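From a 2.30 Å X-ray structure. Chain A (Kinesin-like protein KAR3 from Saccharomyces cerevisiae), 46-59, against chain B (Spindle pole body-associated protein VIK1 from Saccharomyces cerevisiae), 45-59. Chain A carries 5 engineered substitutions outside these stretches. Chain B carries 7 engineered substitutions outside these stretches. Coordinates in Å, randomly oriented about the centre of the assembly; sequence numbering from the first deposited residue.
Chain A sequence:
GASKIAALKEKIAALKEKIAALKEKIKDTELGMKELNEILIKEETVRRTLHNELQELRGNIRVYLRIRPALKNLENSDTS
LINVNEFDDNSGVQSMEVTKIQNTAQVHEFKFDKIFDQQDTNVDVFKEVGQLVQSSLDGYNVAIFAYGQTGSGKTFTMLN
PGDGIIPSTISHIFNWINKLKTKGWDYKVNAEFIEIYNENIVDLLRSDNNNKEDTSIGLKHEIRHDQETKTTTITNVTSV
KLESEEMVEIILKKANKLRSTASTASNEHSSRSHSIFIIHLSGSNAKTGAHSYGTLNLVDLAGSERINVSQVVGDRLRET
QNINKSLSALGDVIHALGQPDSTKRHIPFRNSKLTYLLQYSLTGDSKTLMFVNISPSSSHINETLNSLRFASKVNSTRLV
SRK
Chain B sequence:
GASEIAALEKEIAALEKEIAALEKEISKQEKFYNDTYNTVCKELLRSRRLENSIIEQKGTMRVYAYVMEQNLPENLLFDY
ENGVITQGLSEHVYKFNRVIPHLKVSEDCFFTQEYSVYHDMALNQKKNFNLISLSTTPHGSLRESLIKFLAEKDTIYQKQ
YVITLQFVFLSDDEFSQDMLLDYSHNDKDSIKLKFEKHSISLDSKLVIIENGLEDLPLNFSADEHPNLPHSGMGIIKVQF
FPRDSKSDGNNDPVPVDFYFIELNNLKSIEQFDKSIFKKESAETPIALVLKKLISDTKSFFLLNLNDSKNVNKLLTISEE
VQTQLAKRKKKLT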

# COMPACT_ATOMS: atom_id res chain seq x y z
N VAL A 46 -7.42 5.81 9.87
CA VAL A 46 -6.06 6.18 9.49
C VAL A 46 -5.68 5.55 8.15
O VAL A 46 -5.15 6.23 7.27
N ARG A 47 -5.99 4.26 7.98
CA ARG A 47 -5.68 3.54 6.75
C ARG A 47 -6.34 4.19 5.52
O ARG A 47 -5.70 4.34 4.48
N ARG A 48 -7.61 4.57 5.65
CA ARG A 48 -8.34 5.22 4.55
C ARG A 48 -7.63 6.49 4.07
O ARG A 48 -7.46 6.69 2.86
N THR A 49 -7.21 7.31 5.03
CA THR A 49 -6.49 8.56 4.76
C THR A 49 -5.15 8.29 4.06
O THR A 49 -4.85 8.91 3.05
N LEU A 50 -4.37 7.36 4.60
CA LEU A 50 -3.07 7.01 4.02
C LEU A 50 -3.21 6.40 2.63
O LEU A 50 -2.46 6.74 1.72
N HIS A 51 -4.19 5.50 2.47
CA HIS A 51 -4.45 4.85 1.19
C HIS A 51 -4.77 5.86 0.11
O HIS A 51 -4.24 5.77 -0.99
N ASN A 52 -5.62 6.85 0.43
CA ASN A 52 -5.97 7.87 -0.55
C ASN A 52 -4.80 8.75 -0.95
O ASN A 52 -4.65 9.10 -2.13
N GLU A 53 -3.96 9.09 0.02
CA GLU A 53 -2.74 9.85 -0.25
C GLU A 53 -1.85 9.11 -1.25
O GLU A 53 -1.34 9.73 -2.19
N LEU A 54 -1.70 7.80 -1.06
CA LEU A 54 -0.90 6.97 -1.97
C LEU A 54 -1.51 6.96 -3.37
O LEU A 54 -0.79 7.04 -4.36
N GLN A 55 -2.84 6.85 -3.43
CA GLN A 55 -3.57 6.85 -4.69
C GLN A 55 -3.40 8.16 -5.45
O GLN A 55 -3.27 8.15 -6.68
N GLU A 56 -3.40 9.27 -4.73
CA GLU A 56 -3.16 10.58 -5.34
C GLU A 56 -1.75 10.64 -5.94
O GLU A 56 -1.59 11.02 -7.10
N LEU A 57 -0.76 10.24 -5.15
CA LEU A 57 0.64 10.24 -5.58
C LEU A 57 0.91 9.35 -6.79
O LEU A 57 1.74 9.67 -7.63
N ARG A 58 0.18 8.23 -6.87
CA ARG A 58 0.28 7.32 -8.01
C ARG A 58 -0.57 7.80 -9.19
O ARG A 58 -0.47 7.26 -10.29
N GLY A 59 -1.40 8.81 -8.96
CA GLY A 59 -2.21 9.41 -10.01
C GLY A 59 -3.67 9.02 -9.96
O GLY A 59 -4.00 7.83 -9.90
N LEU B 45 1.13 -2.60 11.16
CA LEU B 45 2.09 -2.87 10.09
C LEU B 45 1.53 -2.60 8.70
O LEU B 45 2.27 -2.19 7.81
N ARG B 46 0.23 -2.82 8.53
CA ARG B 46 -0.45 -2.47 7.28
C ARG B 46 -0.31 -0.97 7.03
O ARG B 46 -0.06 -0.55 5.90
N SER B 47 -0.47 -0.17 8.08
CA SER B 47 -0.29 1.28 8.01
C SER B 47 1.14 1.67 7.67
O SER B 47 1.36 2.57 6.85
N ARG B 48 2.10 0.99 8.28
CA ARG B 48 3.53 1.27 8.06
C ARG B 48 3.96 0.98 6.63
O ARG B 48 4.84 1.66 6.10
N ARG B 49 3.35 -0.04 6.02
CA ARG B 49 3.60 -0.36 4.61
C ARG B 49 3.12 0.75 3.69
O ARG B 49 3.81 1.12 2.74
N LEU B 50 1.94 1.29 3.99
CA LEU B 50 1.40 2.42 3.23
C LEU B 50 2.29 3.64 3.40
O LEU B 50 2.68 4.27 2.42
N GLU B 51 2.62 3.95 4.66
CA GLU B 51 3.52 5.06 5.00
C GLU B 51 4.85 4.95 4.25
O GLU B 51 5.35 5.95 3.73
N ASN B 52 5.42 3.75 4.21
CA ASN B 52 6.67 3.51 3.49
C ASN B 52 6.54 3.73 1.98
O ASN B 52 7.43 4.31 1.36
N SER B 53 5.42 3.27 1.42
CA SER B 53 5.12 3.47 0.00
C SER B 53 4.95 4.95 -0.33
O SER B 53 5.29 5.39 -1.43
N ILE B 54 4.42 5.72 0.63
CA ILE B 54 4.25 7.16 0.46
C ILE B 54 5.62 7.86 0.47
O ILE B 54 5.87 8.73 -0.36
N ILE B 55 6.49 7.45 1.39
CA ILE B 55 7.85 8.00 1.46
C ILE B 55 8.63 7.75 0.16
O ILE B 55 9.34 8.64 -0.32
N GLU B 56 8.48 6.55 -0.40
CA GLU B 56 9.12 6.19 -1.67
C GLU B 56 8.63 7.05 -2.84
O GLU B 56 9.43 7.48 -3.67
N GLN B 57 7.32 7.29 -2.89
CA GLN B 57 6.72 8.11 -3.94
C GLN B 57 7.21 9.55 -3.88
O GLN B 57 7.60 10.13 -4.90
N LYS B 58 7.20 10.13 -2.68
CA LYS B 58 7.61 11.52 -2.48
C LYS B 58 9.13 11.69 -2.56
O LYS B 58 9.62 12.78 -2.84
N GLY B 59 9.86 10.60 -2.31
CA GLY B 59 11.32 10.61 -2.37
C GLY B 59 12.00 11.38 -1.25
O GLY B 59 13.17 11.75 -1.36

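The two helices run in the same direction at 25°, their axes 9.5 Å apart at closest approach, and this spacing lets four aliphatic side chains interlock as knobs into holes. Leu50(A) and Leu50(B) both point toward the partner and share one rotamer, m at chi1 and t at chi2; CB of Leu50(A) lies 4.0 Å from CD1 of Leu50(B). Leu50(A) sits among Ser47(B), Leu50(B), Glu51(B) and Ile54(B), while Leu50(B) enters the pocket formed by Arg47(A), Leu50(A), His51(A) and Leu54(A).

One turn later Leu54(A) and Ile54(B) face each other with CA to CB directed sideways, and the rotamers bring their ends inward. Ile54(B) does so with m, t, placing CD1 3.5 Å from the backbone O of Leu50(A) and CG2 3.8 Å from CD1 of Leu57(A). Leu54(A) has an off-well chi1 of -140°, yet its CD1 reaches CB of Ser53(B) at 3.8 Å; the small serine lines this hole beside Gln57(B).

Toward the N-terminal end, long polar residues contribute their carbon. CD of Arg47(A) meets CD of Arg46(B) at 3.7 Å, and CG of Glu51(B) packs 3.8 Å from CD1 of Leu50(A). The Glu51(B) carboxylate is engaged within its own helix, where NH2 of Arg48(B) makes a weak, salt-bridging hydrogen bond to OE2 of Glu51(B) at 3.0 Å.

At the C-terminal end, Leu57(A) covers the alkyl part of Lys58(B), CD2 to CG 3.9 Å, and Gln57(B) turns its OE1 to the guanidinium edge of Arg58(A). The polar edge closes with the one hydrogen bond across the contact: extended Glu53(A), t, t, accepts at OE2 from NZ of Lys58(B) at 3.2 Å, a salt bridge flanking the apolar centre.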

# COMPACT_ATOMS: atom_id res chain seq x y z
CB VAL A 46 -5.04 5.78 10.59
CG1 VAL A 46 -3.61 6.00 10.14
CG2 VAL A 46 -5.31 6.54 11.88
CB ARG A 47 -6.07 2.07 6.86
CG ARG A 47 -5.67 1.25 5.63
CD ARG A 47 -6.55 0.02 5.43
NE ARG A 47 -7.98 0.34 5.36
CZ ARG A 47 -8.59 0.84 4.29
NH1 ARG A 47 -9.89 1.07 4.34
NH2 ARG A 47 -7.92 1.12 3.18
CB ARG A 48 -9.78 5.54 4.97
CG ARG A 48 -10.63 4.30 5.20
CD ARG A 48 -12.08 4.60 5.55
NE ARG A 48 -12.80 3.35 5.76
CZ ARG A 48 -14.08 3.14 5.45
NH1 ARG A 48 -14.80 4.11 4.90
NH2 ARG A 48 -14.63 1.96 5.68
CB THR A 49 -6.26 9.36 6.05
OG1 THR A 49 -7.49 9.49 6.76
CG2 THR A 49 -5.71 10.75 5.75
CB LEU A 50 -2.29 6.07 4.95
CG LEU A 50 -1.75 6.65 6.26
CD1 LEU A 50 -1.23 5.54 7.16
CD2 LEU A 50 -0.66 7.69 6.02
CB HIS A 51 -5.58 3.82 1.32
CG HIS A 51 -5.89 3.08 0.05
ND1 HIS A 51 -5.34 1.88 -0.25
CD2 HIS A 51 -6.74 3.39 -1.01
CE1 HIS A 51 -5.81 1.46 -1.44
NE2 HIS A 51 -6.66 2.38 -1.91
CB ASN A 52 -7.15 8.74 -0.10
CG ASN A 52 -7.68 9.61 -1.23
OD1 ASN A 52 -8.22 9.10 -2.22
ND2 ASN A 52 -7.52 10.92 -1.10
CB GLU A 53 -1.96 10.17 1.03
CG GLU A 53 -0.74 11.06 0.79
CD GLU A 53 0.05 11.39 2.05
OE1 GLU A 53 -0.21 10.80 3.12
OE2 GLU A 53 0.94 12.27 1.96
CB LEU A 54 -0.80 5.53 -1.45
CG LEU A 54 0.52 4.76 -1.55
CD1 LEU A 54 0.25 3.26 -1.56
CD2 LEU A 54 1.40 5.15 -2.74
CB GLN A 55 -5.06 6.53 -4.48
CG GLN A 55 -5.32 5.13 -3.93
CD GLN A 55 -4.53 4.06 -4.67
OE1 GLN A 55 -4.69 3.87 -5.87
NE2 GLN A 55 -3.66 3.37 -3.94
CB GLU A 56 -3.34 11.70 -4.32
CG GLU A 56 -4.79 11.95 -3.93
CD GLU A 56 -4.95 12.98 -2.82
OE1 GLU A 56 -4.08 13.04 -1.92
OE2 GLU A 56 -5.95 13.72 -2.85
CB LEU A 57 1.56 9.85 -4.42
CG LEU A 57 1.66 10.86 -3.26
CD1 LEU A 57 2.18 10.18 -2.01
CD2 LEU A 57 2.54 12.05 -3.63
CB ARG A 58 -0.11 5.90 -7.59
CG ARG A 58 0.92 5.24 -6.68
CD ARG A 58 0.50 3.84 -6.26
NE ARG A 58 1.57 3.20 -5.50
CZ ARG A 58 1.43 2.09 -4.79
NH1 ARG A 58 0.26 1.47 -4.72
NH2 ARG A 58 2.48 1.60 -4.13
CB LEU B 45 2.63 -4.30 10.19
CG LEU B 45 3.81 -4.47 11.15
CD1 LEU B 45 3.95 -5.93 11.54
CD2 LEU B 45 5.11 -3.95 10.55
CB ARG B 46 -1.92 -2.90 7.32
CG ARG B 46 -2.65 -2.73 5.99
CD ARG B 46 -4.17 -2.71 6.14
NE ARG B 46 -4.72 -3.98 6.62
CZ ARG B 46 -5.00 -5.03 5.85
NH1 ARG B 46 -4.78 -4.98 4.54
NH2 ARG B 46 -5.50 -6.13 6.40
CB SER B 47 -0.71 1.95 9.33
OG SER B 47 -2.13 2.05 9.43
CB ARG B 48 4.41 0.50 9.06
CG ARG B 48 4.15 0.80 10.53
CD ARG B 48 4.41 2.26 10.89
NE ARG B 48 4.20 2.50 12.32
CZ ARG B 48 3.06 2.89 12.88
NH1 ARG B 48 3.00 3.06 14.19
NH2 ARG B 48 1.98 3.11 12.14
CB ARG B 49 2.91 -1.68 4.22
CG ARG B 49 3.53 -2.91 4.86
CD ARG B 49 2.96 -4.19 4.26
NE ARG B 49 3.37 -5.36 5.04
CZ ARG B 49 2.55 -6.09 5.80
NH1 ARG B 49 1.26 -5.79 5.89
NH2 ARG B 49 3.03 -7.13 6.46
CB LEU B 50 -0.04 2.75 3.66
CG LEU B 50 -1.17 1.81 3.24
CD1 LEU B 50 -2.43 2.17 4.01
CD2 LEU B 50 -1.44 1.84 1.74
CB GLU B 51 3.79 5.10 6.51
CG GLU B 51 2.60 5.53 7.35
CD GLU B 51 2.80 5.27 8.84
OE1 GLU B 51 3.75 5.84 9.42
OE2 GLU B 51 2.01 4.50 9.43
CB ASN B 52 7.21 2.11 3.75
CG ASN B 52 8.64 1.95 3.29
OD1 ASN B 52 9.55 2.59 3.82
ND2 ASN B 52 8.85 1.10 2.29
CB SER B 53 3.87 2.70 -0.40
OG SER B 53 4.14 1.32 -0.48
CB ILE B 54 3.28 7.75 1.51
CG1 ILE B 54 1.84 7.30 1.20
CG2 ILE B 54 3.34 9.27 1.54
CD1 ILE B 54 0.89 7.40 2.37
CB ILE B 55 8.63 7.45 2.69
CG1 ILE B 55 8.02 7.99 3.98
CG2 ILE B 55 10.11 7.83 2.61
CD1 ILE B 55 8.36 7.18 5.22
CB GLU B 56 8.89 4.71 -1.99
CG GLU B 56 9.71 3.76 -1.13
CD GLU B 56 11.20 3.90 -1.38
OE1 GLU B 56 11.65 3.59 -2.51
OE2 GLU B 56 11.92 4.30 -0.44
CB GLN B 57 5.19 8.07 -3.84
CG GLN B 57 4.55 6.81 -4.40
CD GLN B 57 4.51 6.77 -5.92
OE1 GLN B 57 4.45 5.70 -6.52
NE2 GLN B 57 4.54 7.94 -6.55
CB LYS B 58 7.07 12.06 -1.16
CG LYS B 58 5.55 12.18 -1.12
CD LYS B 58 5.06 13.14 -0.04
CE LYS B 58 5.04 12.49 1.33
NZ LYS B 58 4.03 13.13 2.22